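Local coordinates for type IV pilus assembly protein PilF (Thermus thermophilus HB8, PDB 5OIU) that probably couples ATP hydrolysis by a six-subunit AAA+ motor to the assembly of type IV pili, at residues 287-292 / 311-316; 277-282 / 323-328; 202-207 / 226-231. All coordinates share one frame; numbering follows the deposited sequence.

In the fold
Contact 3 comes first along the chain and joins helices 200-206 and 223-235 of the P-loop ATPase core. Contact 2 lies at the end of strand 269-281 of the core's mixed sheet and runs from bound ATP to the zinc site. The chain then leaves this strand, forms the two-stranded sheet of contact 1 and returns to pair in contact 2. Contacts 1 and 2 touch, with Val281 CG1 packed on Lys313 and Gly314, and their centres are about 13 Å apart. Contact 3 lies across the chain's centre, about 39 Å from contact 2 between centres. Contacts 1 and 2 thus probably form one zinc-bearing region beside the nucleotide, while contact 3 is separate packing in the core.

Contact 1 (287-292 / 311-316)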
# COMPACT_ATOMS: atom_id res chain seq x y z
N VAL C 287 16.36 -48.74 -1.67
CA VAL C 287 15.47 -49.68 -1.01
C VAL C 287 14.10 -49.02 -0.88
O VAL C 287 13.98 -47.80 -0.88
CB VAL C 287 16.06 -50.11 0.36
CG1 VAL C 287 15.94 -48.99 1.37
CG2 VAL C 287 15.34 -51.28 0.85
N GLU C 288 13.05 -49.84 -0.80
CA GLU C 288 11.70 -49.32 -0.68
C GLU C 288 11.38 -48.99 0.77
O GLU C 288 11.94 -49.58 1.70
CB GLU C 288 10.67 -50.31 -1.22
CG GLU C 288 10.37 -50.13 -2.69
CD GLU C 288 9.22 -50.97 -3.20
OE1 GLU C 288 8.48 -51.54 -2.36
OE2 GLU C 288 9.05 -51.06 -4.44
N VAL C 289 10.48 -48.03 0.96
CA VAL C 289 9.83 -47.82 2.25
C VAL C 289 8.34 -47.71 1.99
O VAL C 289 7.90 -47.15 0.98
CB VAL C 289 10.36 -46.58 3.01
CG1 VAL C 289 11.87 -46.54 3.00
CG2 VAL C 289 9.81 -45.30 2.43
N LYS C 290 7.55 -48.32 2.87
CA LYS C 290 6.11 -48.16 2.79
C LYS C 290 5.81 -46.75 3.25
O LYS C 290 6.15 -46.38 4.38
CB LYS C 290 5.39 -49.19 3.65
CG LYS C 290 3.88 -49.00 3.74
CD LYS C 290 3.21 -49.02 2.37
CE LYS C 290 1.75 -48.55 2.46
NZ LYS C 290 0.84 -49.28 1.51
N PRO C 291 5.25 -45.90 2.40
CA PRO C 291 4.87 -44.56 2.84
C PRO C 291 3.61 -44.61 3.68
O PRO C 291 2.77 -45.50 3.54
CB PRO C 291 4.63 -43.82 1.53
CG PRO C 291 4.18 -44.88 0.59
CD PRO C 291 4.95 -46.12 0.97
N ASP C 292 3.48 -43.63 4.55
CA ASP C 292 2.21 -43.42 5.25
C ASP C 292 1.19 -42.84 4.27
O ASP C 292 1.42 -41.76 3.71
CB ASP C 292 2.40 -42.47 6.43
CG ASP C 292 1.23 -42.51 7.41
OD1 ASP C 292 0.19 -43.14 7.08
OD2 ASP C 292 1.35 -41.94 8.53
N LEU C 311 7.99 -45.28 -1.89
CA LEU C 311 9.08 -44.33 -1.73
C LEU C 311 10.38 -45.08 -1.48
O LEU C 311 10.38 -46.30 -1.26
CB LEU C 311 8.84 -43.35 -0.57
CG LEU C 311 7.74 -42.29 -0.61
CD1 LEU C 311 7.63 -41.66 0.78
CD2 LEU C 311 7.96 -41.21 -1.68
N TYR C 312 11.50 -44.35 -1.50
CA TYR C 312 12.82 -44.96 -1.54
C TYR C 312 13.79 -44.17 -0.67
O TYR C 312 13.61 -42.98 -0.44
CB TYR C 312 13.36 -45.05 -2.99
CG TYR C 312 12.39 -45.76 -3.92
CD1 TYR C 312 11.29 -45.09 -4.46
CD2 TYR C 312 12.55 -47.10 -4.22
CE1 TYR C 312 10.39 -45.75 -5.27
CE2 TYR C 312 11.66 -47.76 -5.05
CZ TYR C 312 10.59 -47.09 -5.57
OH TYR C 312 9.72 -47.78 -6.38
N LYS C 313 14.82 -44.86 -0.19
CA LYS C 313 15.96 -44.22 0.43
C LYS C 313 17.19 -45.05 0.13
O LYS C 313 17.12 -46.16 -0.40
CB LYS C 313 15.77 -44.04 1.94
CG LYS C 313 16.12 -45.27 2.77
CD LYS C 313 15.92 -45.03 4.28
CE LYS C 313 17.04 -45.68 5.13
NZ LYS C 313 16.61 -46.21 6.47
N GLY C 314 18.37 -44.48 0.45
CA GLY C 314 19.62 -45.18 0.34
C GLY C 314 20.07 -45.69 1.69
O GLY C 314 20.25 -44.91 2.63
N MET C 315 20.26 -47.01 1.79
CA MET C 315 20.67 -47.60 3.06
C MET C 315 22.11 -47.26 3.40
O MET C 315 22.49 -47.36 4.57
CB MET C 315 20.48 -49.11 3.03
CG MET C 315 19.13 -49.57 3.56
SD MET C 315 18.79 -48.92 5.21
CE MET C 315 17.07 -49.42 5.43
N GLY C 316 22.91 -46.83 2.42
CA GLY C 316 24.29 -46.46 2.64
C GLY C 316 25.24 -47.58 2.26
O GLY C 316 25.09 -48.70 2.78
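Chi1 of Val289 (-46°) puts CG1 anti to the carbonyl carbon and leaves CG2 between that carbon and the backbone N, where it meets Leu311 CB at 3.7 Å. In Tyr312, CG is likewise anti to the carbonyl carbon (chi1 -54°), and the ring lies next to Glu288. Both pairs belong to a small antiparallel sheet of strands 286-289 and 311-314, which lies beside the zinc site. The chain between the strands carries helices 293-298 and 303-308. Val287 with Lys313 and Val289 with Leu311 are hydrogen-bonded pairs; Glu288 with Tyr312 is the non-hydrogen-bonded pair between them. Val287 N donates to Lys313 O, and Lys313 N donates to Val287 O at 3.1 Å. Val289 N binds Leu311 O at 2.8 Å, coming from above the carbonyl plane. The return bond from Leu311 N to Val289 O is weak, at 3.4 Å. On one face Glu288 and Tyr312 run alongside each other in the same direction. Glu288 CG touches Tyr312 CE2 at 3.6 Å, and the carboxylate and ring planes are 82° apart. Pro291 CB packs on Leu311 CD1, and Leu311 also touches Leu375. Past the Val287-Lys313 pair, the backbone of Met315 is hydrogen-bonded to Cys285 of the zinc site, and Met315 CG rests 3.9 Å from Val287 CG1.

Contact 2 (277-282 / 323-328); sequences LVRRVC and TGYKGR. With ZN (zinc ion), chain S; ATP (adenosine-5'-triphosphate), chain Q.
A bent piece of antiparallel sheet joins the ATP pocket to the zinc site. At the pocket end Leu277 CD1 lies over the centre of one face of the Arg328 guanidinium, 3.6 Å from Arg328 CZ. The same methyl is 3.3 Å from O4' of the ATP ribose, and Leu277 CD2 lies by the adenine. At the other end Cys282 SG, anti to its backbone N (chi1 171°), binds the zinc ion at 2.4 Å. Cys285 and Cys320 bind the same ion, and Cys317 also belongs to the site. In between, Arg280 N donates to Gly327 O, Lys326 N to Arg280 O and Cys282 N to Gly324 O. The register shifts by one residue between the Arg279-Arg328 and Val281-Tyr325 pairs, a beta bulge, and the chain bends sharply at Gly327. Arg279 lies across one face of the Tyr325 ring, the two side chains crossing at about a right angle. Arg279 CB makes a CH-pi contact over that face, 4.0 Å from the centroid. Tyr325 CE2 in turn lies over one face of the Arg279 guanidinium, 3.2 Å from Arg279 NH2, with the two planes 36° apart. Tyr325 OH is hydrogen-bonded to Thr380 OG1. An alanine in place of Tyr325 would probably leave the Arg279 guanidinium without the ring against its face, and Thr380 OG1 without that hydroxyl. Strand 328-336 continues the pairing along strand 269-281. Helix 381-387 packs on Val278 and Tyr325, and its Glu383 forms a salt bridge with Arg279 NE.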
# COMPACT_ATOMS: atom_id res chain seq x y z
N LEU C 277 17.87 -27.81 -6.05
CA LEU C 277 18.62 -29.06 -6.19
C LEU C 277 18.38 -29.96 -4.97
O LEU C 277 18.56 -29.53 -3.82
CB LEU C 277 20.10 -28.77 -6.40
CG LEU C 277 20.49 -28.04 -7.70
CD1 LEU C 277 22.01 -28.01 -7.89
CD2 LEU C 277 19.84 -28.66 -8.92
N VAL C 278 17.95 -31.20 -5.22
CA VAL C 278 17.82 -32.22 -4.19
C VAL C 278 18.91 -33.25 -4.39
O VAL C 278 19.42 -33.45 -5.50
CB VAL C 278 16.46 -32.96 -4.15
CG1 VAL C 278 15.30 -32.01 -4.00
CG2 VAL C 278 16.30 -33.82 -5.37
N ARG C 279 19.26 -33.93 -3.31
CA ARG C 279 20.26 -34.98 -3.39
C ARG C 279 19.62 -36.25 -3.94
O ARG C 279 18.45 -36.56 -3.68
CB ARG C 279 20.87 -35.24 -2.01
CG ARG C 279 21.86 -34.18 -1.62
CD ARG C 279 22.63 -34.61 -0.41
NE ARG C 279 21.74 -34.73 0.74
CZ ARG C 279 22.06 -35.33 1.88
NH1 ARG C 279 23.25 -35.89 2.05
NH2 ARG C 279 21.17 -35.37 2.86
N ARG C 280 20.42 -36.99 -4.70
CA ARG C 280 19.97 -38.11 -5.50
C ARG C 280 20.30 -39.43 -4.80
O ARG C 280 21.45 -39.66 -4.42
CB ARG C 280 20.65 -38.03 -6.86
CG ARG C 280 20.15 -39.01 -7.85
CD ARG C 280 20.67 -38.65 -9.21
NE ARG C 280 19.98 -39.41 -10.23
CZ ARG C 280 20.11 -39.18 -11.53
NH1 ARG C 280 20.93 -38.22 -11.96
NH2 ARG C 280 19.43 -39.93 -12.39
N VAL C 281 19.29 -40.29 -4.64
CA VAL C 281 19.49 -41.54 -3.93
C VAL C 281 20.51 -42.41 -4.66
O VAL C 281 20.42 -42.60 -5.88
CB VAL C 281 18.15 -42.29 -3.78
CG1 VAL C 281 18.39 -43.69 -3.23
CG2 VAL C 281 17.18 -41.52 -2.89
N CYS C 282 21.48 -42.94 -3.91
CA CYS C 282 22.43 -43.90 -4.47
C CYS C 282 21.71 -45.09 -5.11
O CYS C 282 20.70 -45.59 -4.59
CB CYS C 282 23.39 -44.40 -3.39
SG CYS C 282 24.46 -45.79 -3.93
N THR C 323 26.39 -41.97 2.85
CA THR C 323 25.34 -40.96 2.76
C THR C 323 24.00 -41.52 2.29
O THR C 323 22.95 -41.02 2.71
CB THR C 323 25.79 -39.85 1.82
OG1 THR C 323 25.68 -40.32 0.47
CG2 THR C 323 27.25 -39.48 2.07
N GLY C 324 24.01 -42.53 1.42
CA GLY C 324 22.81 -42.95 0.72
C GLY C 324 22.50 -42.11 -0.51
O GLY C 324 21.47 -42.35 -1.16
N TYR C 325 23.35 -41.16 -0.84
CA TYR C 325 23.13 -40.26 -1.94
C TYR C 325 24.37 -40.21 -2.82
O TYR C 325 25.49 -40.41 -2.35
CB TYR C 325 22.81 -38.84 -1.45
CG TYR C 325 21.59 -38.68 -0.56
CD1 TYR C 325 20.30 -38.70 -1.09
CD2 TYR C 325 21.73 -38.45 0.80
CE1 TYR C 325 19.20 -38.52 -0.27
CE2 TYR C 325 20.64 -38.28 1.62
CZ TYR C 325 19.37 -38.32 1.09
OH TYR C 325 18.28 -38.14 1.92
N LYS C 326 24.16 -39.91 -4.10
CA LYS C 326 25.27 -39.61 -5.00
C LYS C 326 24.73 -38.74 -6.10
O LYS C 326 23.80 -39.16 -6.81
CB LYS C 326 25.89 -40.87 -5.57
CG LYS C 326 26.79 -40.61 -6.77
CD LYS C 326 27.80 -41.71 -6.95
CE LYS C 326 28.96 -41.52 -6.00
NZ LYS C 326 29.89 -42.68 -6.05
N GLY C 327 25.29 -37.54 -6.25
CA GLY C 327 24.81 -36.61 -7.25
C GLY C 327 23.59 -35.81 -6.80
O GLY C 327 23.04 -35.98 -5.69
N ARG C 328 23.17 -34.90 -7.67
CA ARG C 328 22.03 -34.03 -7.40
C ARG C 328 21.10 -34.05 -8.60
O ARG C 328 21.48 -34.49 -9.70
CB ARG C 328 22.49 -32.60 -7.06
CG ARG C 328 23.66 -32.56 -6.09
CD ARG C 328 24.36 -31.20 -6.04
NE ARG C 328 23.65 -30.30 -5.14
CZ ARG C 328 23.91 -29.01 -5.01
NH1 ARG C 328 24.87 -28.43 -5.73
NH2 ARG C 328 23.19 -28.29 -4.17
ZN ZN S . 24.93 -46.41 -1.61
PG ATP Q . 24.65 -18.90 -8.08
O1G ATP Q . 23.59 -18.62 -7.02
O2G ATP Q . 24.54 -18.02 -9.31
O3G ATP Q . 26.07 -18.96 -7.55
PB ATP Q . 23.36 -20.99 -9.57
O1B ATP Q . 22.00 -20.84 -8.95
O2B ATP Q . 23.66 -20.41 -10.94
O3B ATP Q . 24.47 -20.44 -8.55
PA ATP Q . 24.83 -23.12 -10.67
O1A ATP Q . 24.43 -23.39 -12.09
O2A ATP Q . 26.07 -22.29 -10.41
O3A ATP Q . 23.67 -22.56 -9.71
O5' ATP Q . 25.05 -24.60 -10.07
C5' ATP Q . 25.50 -24.82 -8.73
C4' ATP Q . 26.04 -26.24 -8.69
O4' ATP Q . 24.99 -27.19 -8.91
C3' ATP Q . 27.07 -26.43 -9.78
O3' ATP Q . 28.13 -27.18 -9.15
C2' ATP Q . 26.30 -27.19 -10.86
O2' ATP Q . 27.13 -27.99 -11.73
C1' ATP Q . 25.28 -27.99 -10.06
N9 ATP Q . 24.01 -28.21 -10.78
C8 ATP Q . 23.29 -27.24 -11.38
N7 ATP Q . 22.17 -27.75 -11.95
C5 ATP Q . 22.16 -29.08 -11.74
C6 ATP Q . 21.26 -30.20 -12.08
N6 ATP Q . 20.13 -30.00 -12.79
N1 ATP Q . 21.61 -31.43 -11.65
C2 ATP Q . 22.74 -31.63 -10.94
N3 ATP Q . 23.60 -30.65 -10.59
C4 ATP Q . 23.37 -29.37 -10.95

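Contact 3 (202-207 / 226-231); sequences RALRAF and AKIATE
The Arg205 guanidinium has Ile228 CD1 over one face, offset toward the rim and 3.2 Å from Arg205 NH2. Glu231 OE1 approaches the group obliquely and stays 4.5 Å from Arg205 NH1, beyond salt-bridge range. Arg205 NH2 also has a long, weak ion pair with Glu224 of the same chain. The other flat group, the Phe207 ring, has the backbone of Ala203 and Leu204 over one face, and it packs on strands 173-177 and 214-217. The two helices flank the parallel part of the P-loop ATPase sheet. Helix 223-235 is the crossover of a beta-alpha-beta unit between the neighbouring parallel strands 214-217 and 238-243. Helix 200-206 leads into strand 214-217. The helix segments run nearly parallel, at 20°, with the segment axes 9.8 Å apart at closest approach. No hydrogen bond joins them. The Arg205 chain bends at chi3 (-87°) and crosses Ile228 at about a right angle. A third subunit packs on Arg202, Ala206 and Phe207, through its Leu77, Pro78 and Leu99. The buried link between the helices is Leu204 with Ile228, which lie alongside each other, running opposite ways. Leu204 CG is anti to its backbone N (chi1 -165°) and meets Ile228 CG2 at 3.6 Å. The same leucine also touches Ile215 and Val217 of strand 214-217, so it lies between helix 223-235 and the sheet. Leu204 CD2 reaches on to Ala229 CB at 4.0 Å.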
# COMPACT_ATOMS: atom_id res chain seq x y z
N ARG C 202 24.90 -0.43 -17.51
CA ARG C 202 25.64 0.25 -18.56
C ARG C 202 25.89 -0.68 -19.75
O ARG C 202 25.74 -0.27 -20.91
CB ARG C 202 26.95 0.81 -18.02
CG ARG C 202 27.89 1.33 -19.09
CD ARG C 202 27.43 2.67 -19.63
NE ARG C 202 28.41 3.25 -20.56
CZ ARG C 202 29.59 3.73 -20.19
NH1 ARG C 202 29.96 3.72 -18.90
NH2 ARG C 202 30.41 4.24 -21.11
N ALA C 203 26.25 -1.94 -19.47
CA ALA C 203 26.38 -2.92 -20.55
C ALA C 203 25.04 -3.18 -21.24
O ALA C 203 24.96 -3.21 -22.47
CB ALA C 203 26.96 -4.23 -20.00
N LEU C 204 23.98 -3.38 -20.46
CA LEU C 204 22.70 -3.77 -21.04
C LEU C 204 22.16 -2.68 -21.97
O LEU C 204 21.58 -2.97 -23.02
CB LEU C 204 21.70 -4.08 -19.92
CG LEU C 204 20.40 -4.84 -20.21
CD1 LEU C 204 20.68 -6.00 -21.13
CD2 LEU C 204 19.72 -5.31 -18.92
N ARG C 205 22.38 -1.41 -21.61
CA ARG C 205 21.96 -0.31 -22.47
C ARG C 205 22.76 -0.29 -23.77
O ARG C 205 22.21 -0.02 -24.85
CB ARG C 205 22.11 1.01 -21.72
CG ARG C 205 21.17 2.08 -22.21
CD ARG C 205 21.17 3.30 -21.25
NE ARG C 205 20.25 3.23 -20.10
CZ ARG C 205 18.92 3.10 -20.18
NH1 ARG C 205 18.32 2.98 -21.37
NH2 ARG C 205 18.18 3.07 -19.06
N ALA C 206 24.05 -0.58 -23.71
CA ALA C 206 24.83 -0.68 -24.93
C ALA C 206 24.28 -1.78 -25.84
O ALA C 206 24.26 -1.63 -27.07
CB ALA C 206 26.29 -0.92 -24.59
N PHE C 207 23.79 -2.88 -25.25
CA PHE C 207 23.25 -4.00 -26.01
C PHE C 207 22.16 -3.59 -26.98
O PHE C 207 21.92 -4.30 -27.96
CB PHE C 207 22.67 -5.05 -25.08
CG PHE C 207 23.69 -5.83 -24.33
CD1 PHE C 207 25.02 -5.46 -24.36
CD2 PHE C 207 23.30 -6.92 -23.58
CE1 PHE C 207 25.96 -6.16 -23.67
CE2 PHE C 207 24.26 -7.65 -22.87
CZ PHE C 207 25.58 -7.27 -22.93
N ALA C 226 16.56 -4.05 -14.09
CA ALA C 226 15.24 -4.64 -14.26
C ALA C 226 14.42 -3.85 -15.29
O ALA C 226 13.68 -4.44 -16.09
CB ALA C 226 14.49 -4.70 -12.93
N LYS C 227 14.55 -2.53 -15.29
CA LYS C 227 13.74 -1.75 -16.21
C LYS C 227 14.26 -1.90 -17.64
O LYS C 227 13.47 -2.12 -18.57
CB LYS C 227 13.68 -0.29 -15.77
CG LYS C 227 12.32 0.13 -15.15
CD LYS C 227 11.20 0.32 -16.24
CE LYS C 227 9.76 0.43 -15.65
NZ LYS C 227 8.73 -0.25 -16.50
N ILE C 228 15.58 -1.85 -17.84
CA ILE C 228 16.12 -2.05 -19.19
C ILE C 228 15.84 -3.46 -19.70
O ILE C 228 15.49 -3.66 -20.86
CB ILE C 228 17.63 -1.73 -19.23
CG1 ILE C 228 17.87 -0.25 -18.91
CG2 ILE C 228 18.20 -2.07 -20.58
CD1 ILE C 228 19.28 0.05 -18.58
N ALA C 229 15.96 -4.46 -18.83
CA ALA C 229 15.68 -5.82 -19.27
C ALA C 229 14.21 -5.97 -19.67
O ALA C 229 13.91 -6.62 -20.67
CB ALA C 229 16.06 -6.82 -18.18
N THR C 230 13.29 -5.38 -18.90
CA THR C 230 11.88 -5.44 -19.29
C THR C 230 11.63 -4.68 -20.58
O THR C 230 10.87 -5.14 -21.44
CB THR C 230 10.98 -4.90 -18.17
OG1 THR C 230 11.29 -5.54 -16.94
CG2 THR C 230 9.52 -5.15 -18.49
N GLU C 231 12.27 -3.52 -20.73
CA GLU C 231 12.10 -2.72 -21.94
C GLU C 231 12.58 -3.48 -23.17
O GLU C 231 11.91 -3.49 -24.20
CB GLU C 231 12.86 -1.39 -21.78
CG GLU C 231 13.16 -0.61 -23.07
CD GLU C 231 14.01 0.65 -22.82
OE1 GLU C 231 14.37 0.90 -21.64
OE2 GLU C 231 14.31 1.38 -23.79